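Lys-gingipain catalytic subunit (Porphyromonas gingivalis, PDB 6I9A) cleaves proteins after lysine residues as a secreted cysteine endopeptidase of family C25, and may act as a virulence factor in periodontal disease. Local coordinates at residues P13-V18 and A73-V78; E115-R120 and Y322-S327; A331-A336 and Y352-Y357. All coordinates share one frame; numbering follows the deposited sequence.

Interaction 1. Residues P13-V18 and A73-V78; sequences PVRMLV and ASAAPV
Val78 N donates to Arg15 O at 2.8 Å, the one hydrogen bond between 13-18 and 73-78, with an N-H...O angle of 148°. Val78 also brings its own CB to 3.4 Å from Arg15 O, so the carbonyl is met by both the amide and the side chain of one residue. The bond sits where the chain enters strand 79-83, which runs parallel to strand 14-20 in the four-stranded sheet; Arg15 and Leu17 carry on the pairing with Phe79. Helix 56-72 carries the chain from strand 40-46 to strand 79-83, a beta-alpha-beta crossover that passes strand 14-20 between them in the sheet, and 73-78 is the return from helix to sheet. Ser74, at positive phi, is the C-prime residue of the Schellman motif that ends the helix. Beyond the bond, the extended Arg15 side chain follows this loop, its CD 3.6 Å from Ala75 O. Ala75 CB covers one face of the guanidinium toward its rim and comes to 3.7 Å from Arg15 NE, while Pro13 CB lies over the opposite face. Further along the strand, Leu17 CB packs against Pro77 CB at 4.2 Å, and Tyr67 of helix 56-72 also touches the proline.

Interaction 2. Residues E115-R120 and Y322-S327; sequences EMYTFR and YNTVNS. With NA (sodium ion), chain E; CA (calcium ion), chain G.
The edge strand 117-121 of the four-stranded parallel sheet meets the first turn of helix 325-342 here, with Tyr117 and Asn326 at the centre. Asn326 CB lies over one face of the Tyr117 ring in a CH-pi contact, 3.9 Å from the centroid and 24° off the normal. Ring and amide planes are only 18° apart, and the side chains lie antiparallel alongside each other. From there the amide reaches the strand backbone: Asn326 ND2 donates to Thr118 O at 2.9 Å in a nearly straight bond (173°). The oxygen lies in the plane of the amide, whereas the nitrogen stands above the plane of the carbonyl. The other branch, Asn326 OD1, comes to 3.4 Å from Phe119 CD2, where the two side chains cross at about a right angle. The CB bond of Phe119 points toward the helix segment. At the far end of the tyrosine, Tyr117 OH is 3.3 Å from Ser327 CB; the hydroxyl finds its polar partner in Asp8. Metals hold the outer ends of both segments. Glu115 grips a calcium ion with both carboxylate oxygens, while Tyr322 O and Asn323 OD1 help bind a sodium ion, OD1 at 2.4 Å. The helix itself starts at Thr324, whose OG1 accepts from Ser327 N at 3.0 Å, the classic side-chain N-cap.

Interaction 3. Residues A331-A336 and Y352-Y357; sequences AGNLAA and YYWEAY
The helical segments 331-336 and 352-356 run nearly antiparallel, their axes 9.7 Å apart at closest and 164° between directions, with Asn333 and Tyr353 nearest by CA. Asn333 lies across the six-membered ring of Trp354: its CB stands 3.5 Å from the centroid and 11° off the normal, a CH-pi contact over the face. Asn333 ND2 continues over that same indole to 3.4 Å from Trp354 CE3, the amide plane turned 70° to the ring. Two partners then serve the buried amide. Asn333 OD1, at the edge of the Tyr353 ring near its plane, accepts from Trp291 of helix 285-293, while ND2 makes a weak 2.9 Å bond to a water. That water in turn donates to Trp354 O and to Tyr357 O, at 2.7 Å for the latter, tying the asparagine to the end of the shorter helix. Apolar contacts flank this centre: Leu334 CD2 touches Trp354 CZ2 at 4.0 Å, and Ala336 CB meets Tyr353 CD1 at 4.2 Å. Tyr353 and Tyr357 both direct their hydroxyls to Asp288, and the Tyr353 side chain is about 6 Å from the bound inhibitor. The result is a buried antiparallel helix pair of the C25 peptidase domain, close to the active-site pocket.

In the fold
Interactions 1 and 2 meet on the four-stranded parallel sheet: Val78 O lies 2.9 Å from Tyr117 N, a probable hydrogen bond, and Met16 CE packs on Phe119 CZ. Interactions 2 and 3 share helix 325-342, the former using its first turn and the latter its middle; Tyr322 OH bridges them by packing against Leu334 CD1 at 3.3 Å. Interactions 1 and 3 do not touch, their nearest atoms being about 11 Å apart. Interaction 1 is partly buried and backbone-led, with an arginine along a loop, whereas the other two are buried and each centres on an asparagine over an aromatic face. In interaction 2 that amide bonds directly to a strand; in interaction 3 a water carries the link to the partner helix.

Interaction 1. Residues P13-V18 and A73-V78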
loop_
_atom_site.group_PDB
_atom_site.type_symbol
_atom_site.label_atom_id
_atom_site.label_comp_id
_atom_site.label_asym_id
_atom_site.label_seq_id
_atom_site.Cartn_x
_atom_site.Cartn_y
_atom_site.Cartn_z
ATOM N N PRO A 13 -2.154 5.258 -17.749
ATOM C CA PRO A 13 -0.996 5.768 -16.984
ATOM C C PRO A 13 -1.354 6.044 -15.533
ATOM O O PRO A 13 -2.477 6.461 -15.212
ATOM C CB PRO A 13 -0.605 7.065 -17.714
ATOM C CG PRO A 13 -1.277 6.993 -19.074
ATOM C CD PRO A 13 -2.566 6.216 -18.805
ATOM N N VAL A 14 -0.436 5.716 -14.649
ATOM C CA VAL A 14 -0.685 5.955 -13.234
ATOM C C VAL A 14 -0.748 7.464 -12.959
ATOM O O VAL A 14 0.149 8.190 -13.371
ATOM C CB VAL A 14 0.373 5.285 -12.330
ATOM C CG1 VAL A 14 0.010 5.511 -10.854
ATOM C CG2 VAL A 14 0.476 3.803 -12.663
ATOM N N ARG A 15 -1.801 7.921 -12.283
ATOM C CA ARG A 15 -1.950 9.321 -11.875
ATOM C C ARG A 15 -2.077 9.412 -10.383
ATOM O O ARG A 15 -2.829 8.625 -9.776
ATOM C CB ARG A 15 -3.177 9.925 -12.559
ATOM C CG ARG A 15 -3.051 9.812 -14.101
ATOM C CD ARG A 15 -4.282 10.358 -14.827
ATOM N NE ARG A 15 -4.325 9.956 -16.242
ATOM C CZ ARG A 15 -3.589 10.487 -17.199
ATOM N NH1 ARG A 15 -2.781 11.501 -16.932
ATOM N NH2 ARG A 15 -3.662 10.015 -18.431
ATOM N N MET A 16 -1.377 10.360 -9.774
ATOM C CA MET A 16 -1.420 10.512 -8.316
ATOM C C MET A 16 -1.572 11.983 -7.948
ATOM O O MET A 16 -0.780 12.829 -8.404
ATOM C CB MET A 16 -0.139 9.932 -7.686
ATOM C CG MET A 16 0.015 10.215 -6.202
ATOM S SD MET A 16 1.646 9.581 -5.618
ATOM C CE MET A 16 1.110 7.816 -5.378
ATOM N N LEU A 17 -2.583 12.277 -7.122
ATOM C CA LEU A 17 -2.799 13.586 -6.546
ATOM C C LEU A 17 -2.103 13.554 -5.184
ATOM O O LEU A 17 -2.364 12.637 -4.377
ATOM C CB LEU A 17 -4.314 13.829 -6.402
ATOM C CG LEU A 17 -4.697 15.093 -5.665
ATOM C CD1 LEU A 17 -4.196 16.355 -6.399
ATOM C CD2 LEU A 17 -6.206 15.225 -5.580
ATOM N N VAL A 18 -1.235 14.520 -4.920
ATOM C CA VAL A 18 -0.544 14.635 -3.658
ATOM C C VAL A 18 -0.994 15.885 -2.956
ATOM O O VAL A 18 -0.943 16.981 -3.548
ATOM C CB VAL A 18 0.998 14.656 -3.856
ATOM C CG1 VAL A 18 1.729 14.773 -2.514
ATOM C CG2 VAL A 18 1.473 13.446 -4.664
ATOM N N ALA A 73 -12.007 14.679 -17.734
ATOM C CA ALA A 73 -10.964 14.775 -18.760
ATOM C C ALA A 73 -10.332 13.408 -19.080
ATOM O O ALA A 73 -9.228 13.374 -19.659
ATOM C CB ALA A 73 -9.894 15.757 -18.331
ATOM N N SER A 74 -11.007 12.288 -18.689
ATOM C CA SER A 74 -10.495 10.905 -18.904
ATOM C C SER A 74 -9.082 10.748 -18.285
ATOM O O SER A 74 -8.165 10.119 -18.856
ATOM C CB SER A 74 -10.487 10.553 -20.401
ATOM O OG SER A 74 -11.809 10.593 -20.919
ATOM N N ALA A 75 -8.906 11.351 -17.112
ATOM C CA ALA A 75 -7.606 11.364 -16.441
ATOM C C ALA A 75 -7.817 11.424 -14.926
ATOM O O ALA A 75 -7.233 12.257 -14.244
ATOM C CB ALA A 75 -6.796 12.569 -16.931
ATOM N N ALA A 76 -8.680 10.559 -14.407
ATOM C CA ALA A 76 -8.903 10.577 -12.969
ATOM C C ALA A 76 -7.647 10.165 -12.203
ATOM O O ALA A 76 -6.914 9.266 -12.611
ATOM C CB ALA A 76 -10.019 9.622 -12.602
ATOM N N PRO A 77 -7.362 10.808 -11.064
ATOM C CA PRO A 77 -6.297 10.279 -10.187
ATOM C C PRO A 77 -6.625 8.839 -9.795
ATOM O O PRO A 77 -7.779 8.517 -9.517
ATOM C CB PRO A 77 -6.328 11.213 -8.977
ATOM C CG PRO A 77 -7.135 12.454 -9.413
ATOM C CD PRO A 77 -8.079 11.944 -10.440
ATOM N N VAL A 78 -5.581 7.991 -9.748
ATOM C CA VAL A 78 -5.648 6.630 -9.216
ATOM C C VAL A 78 -5.383 6.678 -7.696
ATOM O O VAL A 78 -6.095 6.048 -6.925
ATOM C CB VAL A 78 -4.588 5.758 -9.956
ATOM C CG1 VAL A 78 -4.509 4.373 -9.296
ATOM C CG2 VAL A 78 -4.960 5.649 -11.468
#

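Interaction 2. Residues E115-R120 and Y322-S327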
loop_
_atom_site.group_PDB
_atom_site.type_symbol
_atom_site.label_atom_id
_atom_site.label_comp_id
_atom_site.label_asym_id
_atom_site.label_seq_id
_atom_site.Cartn_x
_atom_site.Cartn_y
_atom_site.Cartn_z
ATOM N N GLU A 115 -13.080 6.709 -4.386
ATOM C CA GLU A 115 -12.773 6.917 -5.819
ATOM C C GLU A 115 -11.303 6.777 -6.116
ATOM O O GLU A 115 -10.966 6.640 -7.294
ATOM C CB GLU A 115 -13.255 8.325 -6.243
ATOM C CG GLU A 115 -14.687 8.302 -6.801
ATOM C CD GLU A 115 -15.690 7.680 -5.855
ATOM O OE1 GLU A 115 -16.069 6.511 -6.101
ATOM O OE2 GLU A 115 -16.088 8.332 -4.860
ATOM N N MET A 116 -10.436 6.872 -5.083
ATOM C CA MET A 116 -9.001 6.849 -5.223
ATOM C C MET A 116 -8.402 5.974 -4.140
ATOM O O MET A 116 -8.923 5.984 -3.011
ATOM C CB MET A 116 -8.423 8.267 -5.068
ATOM C CG MET A 116 -8.823 9.213 -6.210
ATOM S SD MET A 116 -8.553 10.967 -5.809
ATOM C CE MET A 116 -9.971 11.256 -4.708
ATOM N N TYR A 117 -7.271 5.339 -4.411
ATOM C CA TYR A 117 -6.506 4.649 -3.374
ATOM C C TYR A 117 -5.771 5.667 -2.547
ATOM O O TYR A 117 -4.900 6.387 -3.074
ATOM C CB TYR A 117 -5.483 3.729 -4.029
ATOM C CG TYR A 117 -5.975 2.387 -4.519
ATOM C CD1 TYR A 117 -7.086 1.756 -3.933
ATOM C CD2 TYR A 117 -5.260 1.672 -5.476
ATOM C CE1 TYR A 117 -7.463 0.470 -4.318
ATOM C CE2 TYR A 117 -5.636 0.391 -5.874
ATOM C CZ TYR A 117 -6.731 -0.210 -5.273
ATOM O OH TYR A 117 -7.129 -1.475 -5.647
ATOM N N THR A 118 -6.127 5.795 -1.276
ATOM C CA THR A 118 -5.628 6.827 -0.404
ATOM C C THR A 118 -4.711 6.277 0.634
ATOM O O THR A 118 -5.004 5.249 1.274
ATOM C CB THR A 118 -6.849 7.520 0.246
ATOM O OG1 THR A 118 -7.650 8.065 -0.825
ATOM C CG2 THR A 118 -6.476 8.646 1.178
ATOM N N PHE A 119 -3.616 6.984 0.888
ATOM C CA PHE A 119 -2.683 6.617 1.948
ATOM C C PHE A 119 -2.162 7.886 2.555
ATOM O O PHE A 119 -2.184 8.952 1.929
ATOM C CB PHE A 119 -1.563 5.700 1.439
ATOM C CG PHE A 119 -0.751 6.299 0.301
ATOM C CD1 PHE A 119 0.376 7.073 0.567
ATOM C CD2 PHE A 119 -1.071 6.016 -1.038
ATOM C CE1 PHE A 119 1.162 7.551 -0.465
ATOM C CE2 PHE A 119 -0.295 6.542 -2.059
ATOM C CZ PHE A 119 0.819 7.284 -1.769
ATOM N N ARG A 120 -1.629 7.766 3.770
ATOM C CA ARG A 120 -1.130 8.906 4.514
ATOM C C ARG A 120 0.296 8.674 4.958
ATOM O O ARG A 120 0.579 7.749 5.725
ATOM C CB ARG A 120 -2.042 9.231 5.715
ATOM C CG ARG A 120 -1.510 10.347 6.620
ATOM C CD ARG A 120 -2.391 10.558 7.830
ATOM N NE ARG A 120 -3.686 11.154 7.508
ATOM C CZ ARG A 120 -4.020 12.407 7.822
ATOM N NH1 ARG A 120 -3.089 13.275 8.271
ATOM N NH2 ARG A 120 -5.260 12.818 7.657
ATOM N N TYR A 322 -4.512 -6.481 -8.023
ATOM C CA TYR A 322 -4.360 -6.294 -6.569
ATOM C C TYR A 322 -2.885 -6.465 -6.182
ATOM O O TYR A 322 -2.503 -7.275 -5.343
ATOM C CB TYR A 322 -5.265 -7.261 -5.775
ATOM C CG TYR A 322 -6.732 -6.974 -5.938
ATOM C CD1 TYR A 322 -7.369 -6.072 -5.100
ATOM C CD2 TYR A 322 -7.484 -7.595 -6.942
ATOM C CE1 TYR A 322 -8.698 -5.761 -5.266
ATOM C CE2 TYR A 322 -8.849 -7.283 -7.100
ATOM C CZ TYR A 322 -9.425 -6.391 -6.232
ATOM O OH TYR A 322 -10.775 -6.058 -6.307
ATOM N N ASN A 323 -2.051 -5.634 -6.804
ATOM C CA ASN A 323 -0.599 -5.688 -6.639
ATOM C C ASN A 323 -0.023 -4.529 -5.853
ATOM O O ASN A 323 1.204 -4.508 -5.689
ATOM C CB ASN A 323 0.080 -5.830 -8.023
ATOM C CG ASN A 323 -0.178 -7.218 -8.554
ATOM O OD1 ASN A 323 -0.263 -8.183 -7.762
ATOM N ND2 ASN A 323 -0.332 -7.389 -9.859
ATOM N N THR A 324 -0.834 -3.613 -5.318
ATOM C CA THR A 324 -0.342 -2.524 -4.471
ATOM C C THR A 324 -0.681 -2.785 -3.015
ATOM O O THR A 324 -1.602 -3.540 -2.696
ATOM C CB THR A 324 -0.905 -1.199 -4.932
ATOM O OG1 THR A 324 -2.334 -1.202 -4.775
ATOM C CG2 THR A 324 -0.451 -0.824 -6.327
ATOM N N VAL A 325 -0.049 -2.039 -2.143
ATOM C CA VAL A 325 -0.400 -2.051 -0.705
ATOM C C VAL A 325 -1.866 -1.618 -0.536
ATOM O O VAL A 325 -2.657 -2.286 0.141
ATOM C CB VAL A 325 0.531 -1.110 0.092
ATOM C CG1 VAL A 325 -0.002 -0.933 1.520
ATOM C CG2 VAL A 325 1.958 -1.671 0.138
ATOM N N ASN A 326 -2.263 -0.494 -1.180
ATOM C CA ASN A 326 -3.663 -0.073 -1.017
ATOM C C ASN A 326 -4.599 -1.167 -1.470
ATOM O O ASN A 326 -5.665 -1.342 -0.853
ATOM C CB ASN A 326 -3.965 1.196 -1.829
ATOM C CG ASN A 326 -3.887 2.430 -0.962
ATOM O OD1 ASN A 326 -2.864 3.130 -0.911
ATOM N ND2 ASN A 326 -4.977 2.736 -0.251
ATOM N N SER A 327 -4.293 -1.894 -2.554
ATOM C CA SER A 327 -5.220 -2.900 -3.055
ATOM C C SER A 327 -5.405 -4.049 -2.068
ATOM O O SER A 327 -6.443 -4.714 -2.114
ATOM C CB SER A 327 -4.793 -3.407 -4.430
ATOM O OG SER A 327 -3.663 -4.262 -4.345
HETATM NA NA NA E . -1.992 -9.426 -6.574
HETATM CA CA CA G . -17.622 6.461 -4.192
HETATM O O HOH W 1 -18.208 4.507 -5.432
HETATM O O HOH W 2 -18.001 8.057 -2.402
#

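Interaction 3. Residues A331-A336 and Y352-Y357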
loop_
_atom_site.group_PDB
_atom_site.type_symbol
_atom_site.label_atom_id
_atom_site.label_comp_id
_atom_site.label_asym_id
_atom_site.label_seq_id
_atom_site.Cartn_x
_atom_site.Cartn_y
_atom_site.Cartn_z
ATOM N N ALA A 331 -9.153 -5.095 -1.022
ATOM C CA ALA A 331 -9.675 -6.463 -1.137
ATOM C C ALA A 331 -10.256 -6.928 0.200
ATOM O O ALA A 331 -11.307 -7.580 0.230
ATOM C CB ALA A 331 -8.554 -7.399 -1.599
ATOM N N GLY A 332 -9.578 -6.630 1.316
ATOM C CA GLY A 332 -10.120 -7.026 2.623
ATOM C C GLY A 332 -11.451 -6.381 2.871
ATOM O O GLY A 332 -12.425 -7.025 3.291
ATOM N N ASN A 333 -11.536 -5.073 2.579
ATOM C CA ASN A 333 -12.807 -4.386 2.777
ATOM C C ASN A 333 -13.888 -4.888 1.839
ATOM O O ASN A 333 -15.048 -4.971 2.258
ATOM C CB ASN A 333 -12.617 -2.885 2.618
ATOM C CG ASN A 333 -11.801 -2.215 3.696
ATOM O OD1 ASN A 333 -11.497 -2.803 4.744
ATOM N ND2 ASN A 333 -11.413 -0.952 3.411
ATOM N N LEU A 334 -13.525 -5.284 0.604
ATOM C CA LEU A 334 -14.520 -5.871 -0.286
ATOM C C LEU A 334 -15.063 -7.158 0.291
ATOM O O LEU A 334 -16.256 -7.421 0.217
ATOM C CB LEU A 334 -13.912 -6.184 -1.660
ATOM C CG LEU A 334 -13.568 -5.009 -2.571
ATOM C CD1 LEU A 334 -12.933 -5.568 -3.843
ATOM C CD2 LEU A 334 -14.833 -4.217 -2.961
ATOM N N ALA A 335 -14.174 -7.990 0.868
ATOM C CA ALA A 335 -14.636 -9.259 1.433
ATOM C C ALA A 335 -15.577 -9.009 2.619
ATOM O O ALA A 335 -16.600 -9.713 2.744
ATOM C CB ALA A 335 -13.424 -10.088 1.868
ATOM N N ALA A 336 -15.244 -8.047 3.496
ATOM C CA ALA A 336 -16.136 -7.760 4.608
ATOM C C ALA A 336 -17.489 -7.251 4.080
ATOM O O ALA A 336 -18.539 -7.505 4.688
ATOM C CB ALA A 336 -15.492 -6.721 5.511
ATOM N N TYR A 352 -18.628 0.964 8.286
ATOM C CA TYR A 352 -17.652 1.084 9.345
ATOM C C TYR A 352 -16.259 0.665 8.852
ATOM O O TYR A 352 -15.276 1.346 9.119
ATOM C CB TYR A 352 -18.110 0.222 10.529
ATOM C CG TYR A 352 -17.227 0.286 11.748
ATOM C CD1 TYR A 352 -16.033 -0.420 11.804
ATOM C CD2 TYR A 352 -17.640 0.953 12.898
ATOM C CE1 TYR A 352 -15.254 -0.432 12.954
ATOM C CE2 TYR A 352 -16.870 0.945 14.055
ATOM C CZ TYR A 352 -15.682 0.256 14.081
ATOM O OH TYR A 352 -14.979 0.214 15.263
ATOM N N TYR A 353 -16.172 -0.500 8.172
ATOM C CA TYR A 353 -14.851 -0.993 7.704
ATOM C C TYR A 353 -14.197 -0.044 6.713
ATOM O O TYR A 353 -12.984 0.206 6.827
ATOM C CB TYR A 353 -14.934 -2.424 7.132
ATOM C CG TYR A 353 -14.485 -3.406 8.206
ATOM C CD1 TYR A 353 -13.334 -4.172 8.041
ATOM C CD2 TYR A 353 -15.146 -3.479 9.433
ATOM C CE1 TYR A 353 -12.851 -4.978 9.072
ATOM C CE2 TYR A 353 -14.633 -4.226 10.487
ATOM C CZ TYR A 353 -13.488 -4.970 10.298
ATOM O OH TYR A 353 -13.009 -5.718 11.337
ATOM N N TRP A 354 -14.971 0.538 5.777
ATOM C CA TRP A 354 -14.369 1.495 4.838
ATOM C C TRP A 354 -13.884 2.719 5.579
ATOM O O TRP A 354 -12.861 3.283 5.175
ATOM C CB TRP A 354 -15.368 1.820 3.726
ATOM C CG TRP A 354 -15.558 0.682 2.762
ATOM C CD1 TRP A 354 -16.575 -0.249 2.759
ATOM C CD2 TRP A 354 -14.647 0.295 1.719
ATOM N NE1 TRP A 354 -16.366 -1.170 1.760
ATOM C CE2 TRP A 354 -15.181 -0.865 1.100
ATOM C CE3 TRP A 354 -13.418 0.802 1.272
ATOM C CZ2 TRP A 354 -14.542 -1.501 0.022
ATOM C CZ3 TRP A 354 -12.810 0.193 0.198
ATOM C CH2 TRP A 354 -13.343 -0.965 -0.405
ATOM N N GLU A 355 -14.563 3.162 6.660
ATOM C CA GLU A 355 -14.072 4.267 7.478
ATOM C C GLU A 355 -12.885 3.866 8.376
ATOM O O GLU A 355 -12.123 4.741 8.811
ATOM C CB GLU A 355 -15.181 4.774 8.403
ATOM C CG GLU A 355 -16.295 5.568 7.732
ATOM C CD GLU A 355 -17.319 6.100 8.711
ATOM O OE1 GLU A 355 -17.411 5.592 9.855
ATOM O OE2 GLU A 355 -18.021 7.061 8.337
ATOM N N ALA A 356 -12.803 2.588 8.747
ATOM C CA ALA A 356 -11.873 2.140 9.775
ATOM C C ALA A 356 -10.432 1.940 9.288
ATOM O O ALA A 356 -9.485 2.406 9.911
ATOM C CB ALA A 356 -12.367 0.814 10.369
ATOM N N TYR A 357 -10.278 1.149 8.208
ATOM C CA TYR A 357 -8.938 0.737 7.772
ATOM C C TYR A 357 -8.228 1.829 7.015
ATOM O O TYR A 357 -8.841 2.562 6.195
ATOM C CB TYR A 357 -9.013 -0.572 7.000
ATOM C CG TYR A 357 -8.876 -1.785 7.912
ATOM C CD1 TYR A 357 -9.987 -2.352 8.549
ATOM C CD2 TYR A 357 -7.626 -2.318 8.206
ATOM C CE1 TYR A 357 -9.842 -3.431 9.419
ATOM C CE2 TYR A 357 -7.487 -3.410 9.053
ATOM C CZ TYR A 357 -8.597 -3.969 9.645
ATOM O OH TYR A 357 -8.397 -5.066 10.453
HETATM O O HOH W 3 -10.693 1.683 4.403
#